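Putative cytoplasmic protein (Salmonella typhimurium LT2, PDB 2Q02) is of unknown function but binds zinc and, as a xylose isomerase-like TIM barrel protein, may act as an isomerase. Local coordinates at residues S191-V196 / M236-I241. Residues are numbered along the deposited sequence; the frame is centred on the assembly and turned at random.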
loop_
_atom_site.group_PDB
_atom_site.type_symbol
_atom_site.label_atom_id
_atom_site.label_comp_id
_atom_site.label_asym_id
_atom_site.label_seq_id
_atom_site.Cartn_x
_atom_site.Cartn_y
_atom_site.Cartn_z
ATOM N N SER A 191 -2.923 -16.452 1.088
ATOM C CA SER A 191 -4.043 -16.239 0.196
ATOM C C SER A 191 -4.883 -15.020 0.593
ATOM O O SER A 191 -5.596 -14.476 -0.248
ATOM C CB SER A 191 -4.922 -17.503 0.161
ATOM O OG SER A 191 -5.804 -17.537 1.280
ATOM N N ALA A 192 -4.808 -14.612 1.861
ATOM C CA ALA A 192 -5.582 -13.470 2.392
ATOM C C ALA A 192 -4.749 -12.199 2.511
ATOM O O ALA A 192 -5.126 -11.256 3.247
ATOM C CB ALA A 192 -6.155 -13.815 3.756
ATOM N N ILE A 193 -3.614 -12.197 1.818
ATOM C CA ILE A 193 -2.780 -11.013 1.653
ATOM C C ILE A 193 -3.138 -10.477 0.269
ATOM O O ILE A 193 -2.878 -11.147 -0.745
ATOM C CB ILE A 193 -1.265 -11.374 1.709
ATOM C CG1 ILE A 193 -0.846 -11.720 3.133
ATOM C CG2 ILE A 193 -0.387 -10.219 1.199
ATOM C CD1 ILE A 193 0.519 -12.377 3.197
ATOM N N GLY A 194 -3.715 -9.284 0.211
ATOM C CA GLY A 194 -4.230 -8.757 -1.060
ATOM C C GLY A 194 -3.249 -7.923 -1.864
ATOM O O GLY A 194 -3.431 -7.723 -3.070
ATOM N N LEU A 195 -2.232 -7.402 -1.184
ATOM C CA LEU A 195 -1.216 -6.590 -1.830
ATOM C C LEU A 195 0.004 -6.505 -0.944
ATOM O O LEU A 195 -0.098 -6.687 0.268
ATOM C CB LEU A 195 -1.772 -5.209 -2.071
ATOM C CG LEU A 195 -0.902 -4.155 -2.721
ATOM C CD1 LEU A 195 -0.589 -4.561 -4.105
ATOM C CD2 LEU A 195 -1.644 -2.810 -2.713
ATOM N N VAL A 196 1.157 -6.250 -1.556
ATOM C CA VAL A 196 2.394 -6.030 -0.801
ATOM C C VAL A 196 3.010 -4.695 -1.205
ATOM O O VAL A 196 3.066 -4.375 -2.397
ATOM C CB VAL A 196 3.422 -7.178 -0.994
ATOM C CG1 VAL A 196 4.697 -6.884 -0.255
ATOM C CG2 VAL A 196 2.824 -8.519 -0.522
HETATM N N MSE A 236 6.181 -19.350 -0.013
HETATM C CA MSE A 236 4.900 -19.712 0.607
HETATM C C MSE A 236 3.700 -19.584 -0.348
HETATM O O MSE A 236 2.555 -19.830 0.051
HETATM C CB MSE A 236 4.661 -18.873 1.845
HETATM C CG MSE A 236 5.651 -19.068 2.997
HETATM SE SE MSE A 236 5.288 -17.634 4.344
HETATM C CE MSE A 236 3.438 -18.073 4.780
ATOM N N GLY A 237 3.969 -19.197 -1.596
ATOM C CA GLY A 237 3.000 -19.307 -2.689
ATOM C C GLY A 237 2.308 -18.023 -3.110
ATOM O O GLY A 237 1.320 -18.074 -3.822
ATOM N N TYR A 238 2.817 -16.866 -2.693
ATOM C CA TYR A 238 2.190 -15.588 -3.071
ATOM C C TYR A 238 2.365 -15.316 -4.560
ATOM O O TYR A 238 3.499 -15.264 -5.034
ATOM C CB TYR A 238 2.797 -14.424 -2.279
ATOM C CG TYR A 238 2.174 -13.066 -2.555
ATOM C CD1 TYR A 238 0.895 -12.762 -2.114
ATOM C CD2 TYR A 238 2.885 -12.070 -3.213
ATOM C CE1 TYR A 238 0.320 -11.485 -2.335
ATOM C CE2 TYR A 238 2.328 -10.795 -3.436
ATOM C CZ TYR A 238 1.047 -10.511 -3.001
ATOM O OH TYR A 238 0.490 -9.272 -3.238
ATOM N N ARG A 239 1.248 -15.111 -5.264
ATOM C CA ARG A 239 1.236 -14.733 -6.680
ATOM C C ARG A 239 0.623 -13.353 -6.908
ATOM O O ARG A 239 0.233 -13.035 -8.032
ATOM C CB ARG A 239 0.424 -15.759 -7.487
ATOM C CG ARG A 239 1.012 -17.151 -7.497
ATOM C CD ARG A 239 2.284 -17.207 -8.353
ATOM N NE ARG A 239 3.109 -18.360 -7.992
ATOM C CZ ARG A 239 4.149 -18.341 -7.152
ATOM N NH1 ARG A 239 4.547 -17.215 -6.567
ATOM N NH2 ARG A 239 4.812 -19.474 -6.904
ATOM N N GLY A 240 0.539 -12.539 -5.852
ATOM C CA GLY A 240 -0.133 -11.246 -5.915
ATOM C C GLY A 240 0.794 -10.126 -6.321
ATOM O O GLY A 240 1.881 -10.364 -6.787
ATOM N N ILE A 241 0.359 -8.897 -6.125
ATOM C CA ILE A 241 1.055 -7.729 -6.649
ATOM C C ILE A 241 2.086 -7.177 -5.642
ATOM O O ILE A 241 1.838 -7.112 -4.421
ATOM C CB ILE A 241 0.034 -6.617 -7.032
ATOM C CG1 ILE A 241 -0.891 -7.120 -8.162
ATOM C CG2 ILE A 241 0.748 -5.334 -7.438
ATOM C CD1 ILE A 241 -2.103 -6.239 -8.445
HETATM O O HOH W 1 -2.292 -8.760 -5.475
#
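In the TIM barrel, strand 193-198 and the loop that leads from helix 226-235 into strand 242-244 begin their parallel pairing here, where Val196 and Tyr238 meet around the carbonyl of Ile241. Val196 N donates to Ile241 O at 3.1 Å, nearly in line with the C=O bond though bent at the hydrogen (148°). Tyr238 OH gives the same oxygen a second bond of 2.8 Å, reaching it from above the carbonyl plane, so two donors grip one buried acceptor. Tyr238 CG is anti to the backbone N (chi1 -178°), and the side chain extends the way the loop runs, OH arriving beside Ile241. Val196 slides past it in the opposite direction, CG2 lying 3.6 Å from Tyr238 CZ. The side chains of Ile193 and Tyr238 cross at about a right angle, CG2 touching CE1; backbone Ile193 O lies at the ring edge, 3.6 Å from Tyr238 CE1. One ring face is covered by the loop itself, Gly240 N standing 3.3 Å above its centre, and Leu233 of helix 226-235 adds further packing. Leu195 CD1 rests 3.6 Å from Ile241 CB; the leucine also touches Glu37 and Thr69. A water bridges Gly194 O and Ile241 N before the direct pairing, which Val196 and Ala243 continue. This is the seventh-to-eighth strand junction of a (beta/alpha)8 barrel, leading to zinc ligands His197 and Glu245.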